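PDB 4BPS: chorismatase from Streptomyces hygroscopicus, which catalyses the hydrolysis of chorismate to pyruvate and a dihydroxycyclohexadiene carboxylic acid, a step in the biosynthesis of the immunosuppressants FK506 and FK520. Local coordinates for residues 36-41 / 73-78; 56-61 / 89-94; 202-207 / 280-285; 206-211 / 270-275. All coordinates share one frame; numbering follows the deposited sequence. Where two conformers were deposited one is given.

Interaction 1. Residues 36-41 / 73-78; sequences ETVLGL and TEVWHA
The His77 ring meets Thr37 and Val38 together: its ND1 donates to Thr37 OG1 at 2.7 Å, with the oxygen 8° out of the ring plane, while CE1 lies 3.6 Å from Val38 CG2. Thr37 OG1 sits between its own backbone N and carbonyl carbon (chi1 65°), which puts it at the edge of the His77 ring, and it also bonds Asp35, so the hydroxyl is held by more than the imidazole. On the same face of the sheet Val38 CG1 touches Val75 CG1 at 4.0 Å, and Leu41 CD2 reaches Thr73 CG2 at 3.9 Å. Beneath these side chains the strands run antiparallel through a classic beta bulge: Leu39 and Gly40 both face Trp76, whose carbonyl oxygen accepts from Leu39 N at 2.7 Å and from Gly40 N at 3.3 Å. Trp76 N returns a bond to Gly40 O. Trp76 projects from the other face, where its NE1 donates to Glu74 OE2 at 2.8 Å, close to the indole plane; Glu74 OE1 pairs with Lys297. Within the mixed five-stranded sheet, strand 72-77 lies between strands 38-44 and 21-25, the latter bringing Tyr21 against the His77 ring, while Phe100 and Trp138 meet the indole.

Interaction 2. Residues 56-61 / 89-94; sequences GAPRTA and GIAWAR
Pro58 packs its ring against the methyls of Ala91 and Ala93 and the backbone of Ala91 and Trp92, and it carries most of this contact. The apolar touches come first. Pro58 CB lies 3.8 Å from Ala91 CB, and at the other end of the ring Pro58 CD lies 3.7 Å from Ala93 CB. The two alanines point their methyls toward the proline strand, whereas Trp92 between them, its CB directed away, alternates to the far side of its own strand. A second group of contacts is van der Waals packing of carbon on polar backbone. Pro58 CG approaches Ala91 O at 3.4 Å and Trp92 C at 3.5 Å, so that the ring lies over the backbone from the Ala91 carbonyl to the Trp92 carbonyl carbon. Gly56 O comes within 3.6 Å of Ala93 CB, and the same oxygen accepts a hydrogen bond from Ser84. No hydrogen bond links the two segments, whose strands cross with an angle of 143° between their directions; they belong to different sheets and meet by the proline ring and methyls packing on each other and on backbone. An alanine in place of Pro58 would probably open a gap beside the Ala91 carbonyl and the Trp92 backbone, where CG and CD had lain, and leave the Ala93 methyl without its ring partner. Strand 57-62 lies beside strand 38-44 in the five-stranded sheet, and strand 90-94 beside strand 98-105 in the six-stranded one. On the far side of strand 90-94, Trp92 packs on helix 112-129.

Interaction 3. Residues 202-207 / 280-285; sequences INIENP and RRHGVQ
Ile204 and His282 have the closest CA atoms of the contact, 6.5 Å apart, where the end of strand 201-204 passes the turn that follows helix 276-281. That helix finishes in a Schellman motif: Gly283, with a positive phi of 86°, is the C-prime residue, and its N donates to Arg280 O. The chain thereby turns back at the helix end, and His282, just before the glycine, directs its CB toward the strand. Its imidazole carries most of the contact. Ile204 CG2 stands over the centre of one ring face in a CH-pi contact, 3.8 Å from the centroid and 6° off the ring normal. CG2 is set there by lying anti to the backbone N of Ile204, while CG1 of the same residue comes near His282 CG and CB. The ring is further positioned by ND1, which is hydrogen-bonded to Asn278 O. Beside it, Ile202 CG2 rests 3.5 Å from His282 O, and Ile202 CD1 slides past Val284 CG2 at 3.9 Å, the two side chains running in opposite directions. Glu205, just past the strand, hydrogen-bonds Thr211 through OE1, and its side chain lies about 4 Å from that of the substrate-binding Arg228. At the far end of the ring, His282 CD2 is 3.6 Å from Asn203 O and His282 NE2 lies 3.1 Å from Glu205 N.

Interaction 4. Residues 206-211 / 270-275; sequences NPAVLT and MARVIG
Asn206 and Arg272 form the tight part of this contact: Arg272 NH2 donates to Asn206 OD1 at 2.8 Å, on a lone pair and in the amide plane, with the N-H...O angle at 151°. The amide and guanidinium planes stand 42° apart. With CG anti to the backbone N (chi1 174°), the amide carbon Asn206 CG lies 3.5 Å from Arg272 NH2. The same OD1 accepts Ala208 N at 3.0 Å, closing an Asx turn at the head of a type I beta turn, Asn206 to Val209. An alanine in place of Asn206 would probably leave Arg272 NH2 and Ala208 N without this shared acceptor and so lose the Asx turn, though not the backbone bond of the beta turn. Asn269, one helical turn before Val273, accepts from both Asn206 ND2 and Arg272 NH2, so the two side chains are tied through it as well. Toward solvent the packing is looser: exposed Pro207 lays its CD 3.9 Å from Arg272 CD, and the Ala208 methyl lies over one guanidinium face, with Ala208 CB 3.8 Å from Arg272 NH2 and offset toward the rim. Beyond the turn, Leu210 O makes a weak hydrogen bond to the substrate-binding Arg228.

Overall arrangement
From the N terminus, interaction 1 closes the loop between strands 38-44 and 72-77 of the five-stranded sheet. Interaction 2 opens within that loop, at 56-61, and closes beyond it at 89-94, so the two cross; they touch through Leu41 N and Pro58 O. Interaction 1 pairs strands within the five-stranded sheet, and interaction 2 ties it to the six-stranded one. Interactions 3 and 4 follow in series, starting from overlapping segments that share Asn206 and Pro207. Interaction 4, ending at 270-275, closes the shorter loop, within the longer one ending at 280-285. They join strand 201-204 to the end of helix 276-281 and the following loop to helix 259-274, about 27 to 32 Å, centre to centre, from the first pair.

Interaction 1. Residues 36-41 / 73-78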
loop_
_atom_site.group_PDB
_atom_site.type_symbol
_atom_site.label_atom_id
_atom_site.label_comp_id
_atom_site.label_asym_id
_atom_site.label_seq_id
_atom_site.Cartn_x
_atom_site.Cartn_y
_atom_site.Cartn_z
ATOM N N GLU A 36 -5.949 17.777 -14.608
ATOM C CA GLU A 36 -6.505 18.348 -13.381
ATOM C C GLU A 36 -6.874 17.266 -12.365
ATOM O O GLU A 36 -7.204 17.600 -11.230
ATOM C CB GLU A 36 -7.739 19.211 -13.662
ATOM C CG GLU A 36 -8.921 18.438 -14.151
ATOM C CD GLU A 36 -10.160 19.292 -14.398
ATOM O OE1 GLU A 36 -10.093 20.551 -14.365
ATOM O OE2 GLU A 36 -11.229 18.683 -14.623
ATOM N N THR A 37 -6.846 15.996 -12.761
ATOM C CA THR A 37 -7.297 14.935 -11.869
ATOM C C THR A 37 -6.234 14.465 -10.873
ATOM O O THR A 37 -6.521 13.597 -10.047
ATOM C CB THR A 37 -7.764 13.702 -12.680
ATOM O OG1 THR A 37 -6.655 13.126 -13.376
ATOM C CG2 THR A 37 -8.881 14.068 -13.678
ATOM N N VAL A 38 -5.027 15.016 -10.921
ATOM C CA VAL A 38 -3.965 14.586 -10.010
ATOM C C VAL A 38 -4.331 14.914 -8.574
ATOM O O VAL A 38 -4.663 16.056 -8.255
ATOM C CB VAL A 38 -2.618 15.255 -10.390
ATOM C CG1 VAL A 38 -1.554 14.998 -9.345
ATOM C CG2 VAL A 38 -2.122 14.744 -11.734
ATOM N N LEU A 39 -4.254 13.900 -7.718
ATOM C CA LEU A 39 -4.489 14.038 -6.286
ATOM C C LEU A 39 -3.165 14.163 -5.554
ATOM O O LEU A 39 -3.017 15.046 -4.730
ATOM C CB LEU A 39 -5.228 12.828 -5.724
ATOM C CG LEU A 39 -6.731 12.766 -5.710
ATOM C CD1 LEU A 39 -7.154 11.394 -5.249
ATOM C CD2 LEU A 39 -7.277 13.826 -4.739
ATOM N N GLY A 40 -2.212 13.283 -5.843
ATOM C CA GLY A 40 -0.980 13.275 -5.082
ATOM C C GLY A 40 0.041 12.376 -5.733
ATOM O O GLY A 40 -0.293 11.628 -6.654
ATOM N N LEU A 41 1.275 12.457 -5.241
ATOM C CA LEU A 41 2.415 11.852 -5.911
ATOM C C LEU A 41 3.382 11.257 -4.900
ATOM O O LEU A 41 3.732 11.910 -3.913
ATOM C CB LEU A 41 3.169 12.934 -6.725
ATOM C CG LEU A 41 2.425 13.777 -7.763
ATOM C CD1 LEU A 41 1.928 15.053 -7.133
ATOM C CD2 LEU A 41 3.357 14.072 -8.892
ATOM N N THR A 73 7.579 7.852 -10.532
ATOM C CA THR A 73 6.561 8.505 -9.719
ATOM C C THR A 73 5.237 7.761 -9.818
ATOM O O THR A 73 4.724 7.461 -10.914
ATOM C CB THR A 73 6.360 9.963 -10.151
ATOM O OG1 THR A 73 7.623 10.618 -10.081
ATOM C CG2 THR A 73 5.394 10.714 -9.236
ATOM N N GLU A 74 4.707 7.434 -8.650
ATOM C CA GLU A 74 3.382 6.840 -8.510
ATOM C C GLU A 74 2.400 7.991 -8.295
ATOM O O GLU A 74 2.480 8.693 -7.288
ATOM C CB GLU A 74 3.403 5.905 -7.300
ATOM C CG GLU A 74 2.064 5.375 -6.832
ATOM C CD GLU A 74 2.189 4.577 -5.550
ATOM O OE1 GLU A 74 3.247 3.930 -5.329
ATOM O OE2 GLU A 74 1.229 4.587 -4.737
ATOM N N VAL A 75 1.484 8.199 -9.247
ATOM C CA VAL A 75 0.577 9.340 -9.218
ATOM C C VAL A 75 -0.852 8.841 -9.011
ATOM O O VAL A 75 -1.340 8.018 -9.786
ATOM C CB VAL A 75 0.645 10.163 -10.524
ATOM C CG1 VAL A 75 -0.174 11.436 -10.373
ATOM C CG2 VAL A 75 2.106 10.491 -10.914
ATOM N N TRP A 76 -1.506 9.355 -7.975
ATOM C CA TRP A 76 -2.910 9.056 -7.716
ATOM C C TRP A 76 -3.778 10.171 -8.284
ATOM O O TRP A 76 -3.442 11.364 -8.198
ATOM C CB TRP A 76 -3.138 8.815 -6.220
ATOM C CG TRP A 76 -2.614 7.469 -5.887
ATOM C CD1 TRP A 76 -1.369 7.161 -5.427
ATOM C CD2 TRP A 76 -3.282 6.234 -6.137
ATOM N NE1 TRP A 76 -1.230 5.781 -5.348
ATOM C CE2 TRP A 76 -2.397 5.198 -5.788
ATOM C CE3 TRP A 76 -4.550 5.904 -6.622
ATOM C CZ2 TRP A 76 -2.750 3.850 -5.896
ATOM C CZ3 TRP A 76 -4.899 4.568 -6.722
ATOM C CH2 TRP A 76 -4.007 3.559 -6.363
ATOM N N HIS A 77 -4.891 9.750 -8.860
ATOM C CA HIS A 77 -5.843 10.602 -9.562
ATOM C C HIS A 77 -7.256 10.311 -9.074
ATOM O O HIS A 77 -7.543 9.203 -8.597
ATOM C CB HIS A 77 -5.844 10.250 -11.051
ATOM C CG HIS A 77 -4.580 10.578 -11.775
ATOM N ND1 HIS A 77 -4.493 11.645 -12.639
ATOM C CD2 HIS A 77 -3.369 9.961 -11.812
ATOM C CE1 HIS A 77 -3.277 11.677 -13.171
ATOM N NE2 HIS A 77 -2.576 10.678 -12.670
ATOM N N ALA A 78 -8.156 11.267 -9.272
ATOM C CA ALA A 78 -9.584 10.946 -9.198
ATOM C C ALA A 78 -10.333 11.898 -10.116
ATOM O O ALA A 78 -10.677 11.526 -11.229
ATOM C CB ALA A 78 -10.092 11.016 -7.746
#

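Interaction 2. Residues 56-61 / 89-94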
loop_
_atom_site.group_PDB
_atom_site.type_symbol
_atom_site.label_atom_id
_atom_site.label_comp_id
_atom_site.label_asym_id
_atom_site.label_seq_id
_atom_site.Cartn_x
_atom_site.Cartn_y
_atom_site.Cartn_z
ATOM N N GLY A 56 -1.182 22.159 -4.629
ATOM C CA GLY A 56 -2.330 21.442 -4.126
ATOM C C GLY A 56 -2.184 19.932 -4.048
ATOM O O GLY A 56 -3.082 19.231 -3.532
ATOM N N ALA A 57 -1.074 19.390 -4.541
ATOM C CA ALA A 57 -0.944 17.938 -4.593
ATOM C C ALA A 57 0.056 17.482 -3.535
ATOM O O ALA A 57 1.211 17.899 -3.584
ATOM C CB ALA A 57 -0.474 17.517 -5.972
ATOM N N PRO A 58 -0.375 16.662 -2.560
ATOM C CA PRO A 58 0.592 16.100 -1.615
ATOM C C PRO A 58 1.676 15.339 -2.355
ATOM O O PRO A 58 1.375 14.589 -3.300
ATOM C CB PRO A 58 -0.249 15.135 -0.781
ATOM C CG PRO A 58 -1.618 15.651 -0.854
ATOM C CD PRO A 58 -1.754 16.300 -2.209
ATOM N N ARG A 59 2.910 15.476 -1.878
ATOM C CA ARG A 59 4.032 14.798 -2.484
ATOM C C ARG A 59 5.073 14.421 -1.448
ATOM O O ARG A 59 5.318 15.183 -0.507
ATOM C CB ARG A 59 4.667 15.746 -3.519
ATOM C CG ARG A 59 5.952 15.287 -4.137
ATOM C CD ARG A 59 7.125 15.944 -3.416
ATOM N NE ARG A 59 8.405 15.526 -3.966
ATOM C CZ ARG A 59 9.547 16.170 -3.756
ATOM N NH1 ARG A 59 9.564 17.277 -3.021
ATOM N NH2 ARG A 59 10.667 15.719 -4.308
ATOM N N THR A 60 5.706 13.271 -1.639
ATOM C CA THR A 60 6.917 12.966 -0.901
ATOM C C THR A 60 7.711 11.947 -1.706
ATOM O O THR A 60 7.179 11.319 -2.616
ATOM C CB THR A 60 6.618 12.435 0.516
ATOM O OG1 THR A 60 7.777 12.581 1.354
ATOM C CG2 THR A 60 6.209 10.967 0.527
ATOM N N ALA A 61 8.986 11.778 -1.351
ATOM C CA ALA A 61 9.830 10.760 -1.939
ATOM C C ALA A 61 10.160 9.721 -0.889
ATOM O O ALA A 61 10.471 10.075 0.259
ATOM C CB ALA A 61 11.108 11.376 -2.486
ATOM N N GLY A 89 1.117 17.218 10.087
ATOM C CA GLY A 89 2.115 16.575 9.247
ATOM C C GLY A 89 1.555 15.878 8.029
ATOM O O GLY A 89 2.317 15.396 7.214
ATOM N N ILE A 90 0.230 15.782 7.927
ATOM C CA ILE A 90 -0.404 15.091 6.809
ATOM C C ILE A 90 -0.705 16.106 5.720
ATOM O O ILE A 90 -1.489 17.046 5.952
ATOM C CB ILE A 90 -1.726 14.415 7.241
ATOM C CG1 ILE A 90 -1.542 13.494 8.460
ATOM C CG2 ILE A 90 -2.323 13.648 6.053
ATOM C CD1 ILE A 90 -2.870 13.093 9.128
ATOM N N ALA A 91 -0.118 15.915 4.537
ATOM C CA ALA A 91 -0.526 16.681 3.371
ATOM C C ALA A 91 -1.639 15.923 2.686
ATOM O O ALA A 91 -1.508 14.720 2.462
ATOM C CB ALA A 91 0.643 16.916 2.428
ATOM N N TRP A 92 -2.727 16.613 2.351
ATOM C CA TRP A 92 -3.895 15.961 1.788
ATOM C C TRP A 92 -4.527 16.777 0.679
ATOM O O TRP A 92 -4.386 18.001 0.611
ATOM C CB TRP A 92 -4.918 15.670 2.897
ATOM C CG TRP A 92 -5.340 16.871 3.712
ATOM C CD1 TRP A 92 -4.781 17.308 4.888
ATOM C CD2 TRP A 92 -6.383 17.807 3.399
ATOM N NE1 TRP A 92 -5.410 18.439 5.329
ATOM C CE2 TRP A 92 -6.410 18.754 4.443
ATOM C CE3 TRP A 92 -7.310 17.920 2.348
ATOM C CZ2 TRP A 92 -7.303 19.823 4.461
ATOM C CZ3 TRP A 92 -8.224 18.986 2.383
ATOM C CH2 TRP A 92 -8.198 19.923 3.426
ATOM N N ALA A 93 -5.229 16.055 -0.189
ATOM C CA ALA A 93 -6.076 16.654 -1.216
ATOM C C ALA A 93 -7.359 15.850 -1.259
ATOM O O ALA A 93 -7.322 14.616 -1.130
ATOM C CB ALA A 93 -5.396 16.609 -2.588
ATOM N N ARG A 94 -8.487 16.529 -1.465
ATOM C CA ARG A 94 -9.770 15.832 -1.513
ATOM C C ARG A 94 -10.555 16.275 -2.738
ATOM O O ARG A 94 -10.482 17.445 -3.165
ATOM C CB ARG A 94 -10.595 16.111 -0.239
ATOM C CG ARG A 94 -11.138 17.533 -0.123
ATOM C CD ARG A 94 -11.775 17.798 1.277
ATOM N NE ARG A 94 -12.407 19.124 1.293
ATOM C CZ ARG A 94 -13.622 19.391 0.803
ATOM N NH1 ARG A 94 -14.379 18.417 0.317
ATOM N NH2 ARG A 94 -14.087 20.638 0.776
#

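Interaction 3. Residues 202-207 / 280-285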
loop_
_atom_site.group_PDB
_atom_site.type_symbol
_atom_site.label_atom_id
_atom_site.label_comp_id
_atom_site.label_asym_id
_atom_site.label_seq_id
_atom_site.Cartn_x
_atom_site.Cartn_y
_atom_site.Cartn_z
ATOM N N ILE A 202 -15.547 -2.463 0.520
ATOM C CA ILE A 202 -15.660 -3.870 0.926
ATOM C C ILE A 202 -14.266 -4.446 1.093
ATOM O O ILE A 202 -13.497 -4.531 0.141
ATOM C CB ILE A 202 -16.448 -4.689 -0.118
ATOM C CG1 ILE A 202 -17.881 -4.160 -0.275
ATOM C CG2 ILE A 202 -16.472 -6.171 0.292
ATOM C CD1 ILE A 202 -18.602 -4.701 -1.514
ATOM N N ASN A 203 -13.926 -4.829 2.315
ATOM C CA ASN A 203 -12.626 -5.450 2.574
ATOM C C ASN A 203 -12.733 -6.941 2.302
ATOM O O ASN A 203 -13.718 -7.593 2.672
ATOM C CB ASN A 203 -12.173 -5.132 3.988
ATOM C CG ASN A 203 -11.825 -3.670 4.149
ATOM O OD1 ASN A 203 -11.344 -3.037 3.217
ATOM N ND2 ASN A 203 -12.081 -3.125 5.329
ATOM N N ILE A 204 -11.704 -7.472 1.653
ATOM C CA ILE A 204 -11.715 -8.818 1.113
ATOM C C ILE A 204 -10.568 -9.620 1.697
ATOM O O ILE A 204 -9.414 -9.159 1.725
ATOM C CB ILE A 204 -11.604 -8.753 -0.440
ATOM C CG1 ILE A 204 -12.806 -7.969 -0.998
ATOM C CG2 ILE A 204 -11.541 -10.146 -1.038
ATOM C CD1 ILE A 204 -12.561 -7.349 -2.381
ATOM N N GLU A 205 -10.894 -10.835 2.138
ATOM C CA GLU A 205 -9.890 -11.789 2.622
ATOM C C GLU A 205 -9.564 -12.825 1.542
ATOM O O GLU A 205 -10.248 -12.909 0.513
ATOM C CB GLU A 205 -10.361 -12.479 3.910
ATOM C CG GLU A 205 -10.512 -11.508 5.071
ATOM C CD GLU A 205 -9.199 -10.824 5.432
ATOM O OE1 GLU A 205 -8.245 -11.508 5.891
ATOM O OE2 GLU A 205 -9.099 -9.590 5.225
ATOM N N ASN A 206 -8.519 -13.615 1.790
ATOM C CA ASN A 206 -8.036 -14.669 0.874
ATOM C C ASN A 206 -8.306 -15.995 1.550
ATOM O O ASN A 206 -7.799 -16.218 2.626
ATOM C CB ASN A 206 -6.505 -14.500 0.696
ATOM C CG ASN A 206 -5.808 -15.624 -0.119
ATOM O OD1 ASN A 206 -6.234 -16.779 -0.175
ATOM N ND2 ASN A 206 -4.686 -15.247 -0.745
ATOM N N PRO A 207 -9.071 -16.908 0.932
ATOM C CA PRO A 207 -9.470 -18.149 1.629
ATOM C C PRO A 207 -8.404 -19.139 2.126
ATOM O O PRO A 207 -8.702 -20.057 2.907
ATOM C CB PRO A 207 -10.298 -18.880 0.557
ATOM C CG PRO A 207 -10.692 -17.941 -0.394
ATOM C CD PRO A 207 -9.741 -16.780 -0.372
ATOM N N ARG A 280 -17.453 -13.057 -5.328
ATOM C CA ARG A 280 -18.869 -13.321 -5.096
ATOM C C ARG A 280 -19.155 -13.519 -3.622
ATOM O O ARG A 280 -20.146 -13.015 -3.114
ATOM C CB ARG A 280 -19.331 -14.565 -5.886
ATOM C CG ARG A 280 -20.860 -14.823 -5.809
ATOM C CD ARG A 280 -21.297 -16.202 -6.399
ATOM N NE ARG A 280 -20.886 -17.333 -5.559
ATOM C CZ ARG A 280 -21.564 -17.770 -4.498
ATOM N NH1 ARG A 280 -22.710 -17.182 -4.143
ATOM N NH2 ARG A 280 -21.100 -18.785 -3.778
ATOM N N ARG A 281 -18.290 -14.275 -2.947
ATOM C CA ARG A 281 -18.472 -14.573 -1.532
ATOM C C ARG A 281 -18.354 -13.306 -0.678
ATOM O O ARG A 281 -18.827 -13.289 0.457
ATOM C CB ARG A 281 -17.503 -15.688 -1.083
ATOM C CG ARG A 281 -17.961 -17.139 -1.485
ATOM C CD ARG A 281 -16.880 -18.241 -1.298
ATOM N NE ARG A 281 -17.392 -19.609 -1.527
ATOM C CZ ARG A 281 -17.906 -20.412 -0.577
ATOM N NH1 ARG A 281 -17.985 -19.965 0.684
ATOM N NH2 ARG A 281 -18.370 -21.665 -0.873
ATOM N N HIS A 282 -17.729 -12.255 -1.213
ATOM C CA HIS A 282 -17.634 -10.958 -0.518
ATOM C C HIS A 282 -18.646 -9.932 -1.043
ATOM O O HIS A 282 -18.589 -8.759 -0.665
ATOM C CB HIS A 282 -16.214 -10.390 -0.647
ATOM C CG HIS A 282 -15.211 -11.122 0.184
ATOM N ND1 HIS A 282 -14.632 -12.307 -0.222
ATOM C CD2 HIS A 282 -14.695 -10.852 1.410
ATOM C CE1 HIS A 282 -13.787 -12.724 0.709
ATOM N NE2 HIS A 282 -13.806 -11.860 1.709
ATOM N N GLY A 283 -19.559 -10.351 -1.921
ATOM C CA GLY A 283 -20.603 -9.460 -2.402
ATOM C C GLY A 283 -20.228 -8.606 -3.598
ATOM O O GLY A 283 -20.931 -7.654 -3.909
ATOM N N VAL A 284 -19.129 -8.940 -4.262
ATOM C CA VAL A 284 -18.634 -8.211 -5.422
ATOM C C VAL A 284 -18.947 -9.061 -6.658
ATOM O O VAL A 284 -18.660 -10.258 -6.677
ATOM C CB VAL A 284 -17.112 -7.969 -5.272
ATOM C CG1 VAL A 284 -16.510 -7.318 -6.532
ATOM C CG2 VAL A 284 -16.831 -7.101 -4.021
ATOM N N GLN A 285 -19.552 -8.461 -7.678
ATOM C CA GLN A 285 -20.276 -9.263 -8.661
ATOM C C GLN A 285 -19.501 -9.830 -9.837
ATOM O O GLN A 285 -20.005 -10.710 -10.541
ATOM C CB GLN A 285 -21.450 -8.453 -9.204
ATOM C CG GLN A 285 -22.430 -8.052 -8.126
ATOM C CD GLN A 285 -22.864 -9.231 -7.289
ATOM O OE1 GLN A 285 -23.503 -10.159 -7.786
ATOM N NE2 GLN A 285 -22.503 -9.215 -6.016
#

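Interaction 4. Residues 206-211 / 270-275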
loop_
_atom_site.group_PDB
_atom_site.type_symbol
_atom_site.label_atom_id
_atom_site.label_comp_id
_atom_site.label_asym_id
_atom_site.label_seq_id
_atom_site.Cartn_x
_atom_site.Cartn_y
_atom_site.Cartn_z
ATOM N N ASN A 206 -8.519 -13.615 1.790
ATOM C CA ASN A 206 -8.036 -14.669 0.874
ATOM C C ASN A 206 -8.306 -15.995 1.550
ATOM O O ASN A 206 -7.799 -16.218 2.626
ATOM C CB ASN A 206 -6.505 -14.500 0.696
ATOM C CG ASN A 206 -5.808 -15.624 -0.119
ATOM O OD1 ASN A 206 -6.234 -16.779 -0.175
ATOM N ND2 ASN A 206 -4.686 -15.247 -0.745
ATOM N N PRO A 207 -9.071 -16.908 0.932
ATOM C CA PRO A 207 -9.470 -18.149 1.629
ATOM C C PRO A 207 -8.404 -19.139 2.126
ATOM O O PRO A 207 -8.702 -20.057 2.907
ATOM C CB PRO A 207 -10.298 -18.880 0.557
ATOM C CG PRO A 207 -10.692 -17.941 -0.394
ATOM C CD PRO A 207 -9.741 -16.780 -0.372
ATOM N N ALA A 208 -7.193 -19.001 1.632
ATOM C CA ALA A 208 -6.075 -19.870 2.075
ATOM C C ALA A 208 -5.000 -19.089 2.829
ATOM O O ALA A 208 -3.876 -19.594 3.001
ATOM C CB ALA A 208 -5.472 -20.590 0.875
ATOM N N VAL A 209 -5.339 -17.875 3.277
ATOM C CA VAL A 209 -4.381 -17.047 4.010
ATOM C C VAL A 209 -5.073 -16.553 5.261
ATOM O O VAL A 209 -6.213 -16.077 5.213
ATOM C CB VAL A 209 -3.858 -15.876 3.140
ATOM C CG1 VAL A 209 -2.991 -14.922 3.956
ATOM C CG2 VAL A 209 -3.037 -16.435 1.961
ATOM N N LEU A 210 -4.386 -16.681 6.389
ATOM C CA LEU A 210 -4.955 -16.272 7.654
ATOM C C LEU A 210 -5.103 -14.744 7.703
ATOM O O LEU A 210 -4.203 -14.005 7.313
ATOM C CB LEU A 210 -4.039 -16.749 8.787
ATOM C CG LEU A 210 -4.542 -16.552 10.223
ATOM C CD1 LEU A 210 -5.861 -17.278 10.496
ATOM C CD2 LEU A 210 -3.469 -17.001 11.205
ATOM N N THR A 211 -6.233 -14.275 8.224
ATOM C CA THR A 211 -6.440 -12.842 8.447
ATOM C C THR A 211 -5.309 -12.277 9.293
ATOM O O THR A 211 -4.955 -12.852 10.333
ATOM C CB THR A 211 -7.799 -12.654 9.110
ATOM O OG1 THR A 211 -8.803 -13.037 8.160
ATOM C CG2 THR A 211 -8.059 -11.226 9.536
HETATM N N MSE A 270 -2.654 -13.567 -5.269
HETATM C CA MSE A 270 -3.318 -12.440 -5.900
HETATM C C MSE A 270 -4.471 -12.930 -6.783
HETATM O O MSE A 270 -5.564 -12.360 -6.748
HETATM C CB MSE A 270 -2.283 -11.652 -6.707
HETATM C CG MSE A 270 -2.863 -10.520 -7.522
HETATM SE SE MSE A 270 -1.503 -9.433 -8.408
HETATM C CE MSE A 270 -1.059 -8.238 -6.936
ATOM N N ALA A 271 -4.229 -13.987 -7.566
ATOM C CA ALA A 271 -5.280 -14.524 -8.440
ATOM C C ALA A 271 -6.443 -15.049 -7.620
ATOM O O ALA A 271 -7.597 -14.887 -8.008
ATOM C CB ALA A 271 -4.724 -15.612 -9.343
ATOM N N ARG A 272 -6.161 -15.648 -6.470
ATOM C CA ARG A 272 -7.240 -16.202 -5.655
ATOM C C ARG A 272 -8.100 -15.084 -5.073
ATOM O O ARG A 272 -9.328 -15.183 -5.048
ATOM C CB ARG A 272 -6.698 -17.094 -4.537
ATOM C CG ARG A 272 -7.810 -17.924 -3.915
ATOM C CD ARG A 272 -7.368 -18.788 -2.745
ATOM N NE ARG A 272 -6.226 -19.577 -3.154
ATOM C CZ ARG A 272 -4.975 -19.298 -2.825
ATOM N NH1 ARG A 272 -3.986 -20.026 -3.315
ATOM N NH2 ARG A 272 -4.697 -18.295 -2.006
ATOM N N VAL A 273 -7.467 -14.015 -4.606
ATOM C CA VAL A 273 -8.170 -12.932 -3.953
ATOM C C VAL A 273 -9.158 -12.269 -4.903
ATOM O O VAL A 273 -10.258 -11.883 -4.520
ATOM C CB VAL A 273 -7.149 -11.907 -3.438
ATOM C CG1 VAL A 273 -7.810 -10.593 -3.101
ATOM C CG2 VAL A 273 -6.447 -12.468 -2.230
ATOM N N ILE A 274 -8.734 -12.111 -6.161
ATOM C CA ILE A 274 -9.543 -11.392 -7.160
ATOM C C ILE A 274 -10.435 -12.305 -8.010
ATOM O O ILE A 274 -11.147 -11.812 -8.888
ATOM C CB ILE A 274 -8.650 -10.512 -8.082
ATOM C CG1 ILE A 274 -7.842 -11.389 -9.064
ATOM C CG2 ILE A 274 -7.779 -9.586 -7.228
ATOM C CD1 ILE A 274 -6.901 -10.621 -9.993
ATOM N N GLY A 275 -10.419 -13.606 -7.743
ATOM C CA GLY A 275 -11.166 -14.558 -8.542
ATOM C C GLY A 275 -12.657 -14.459 -8.327
ATOM O O GLY A 275 -13.116 -14.031 -7.274
#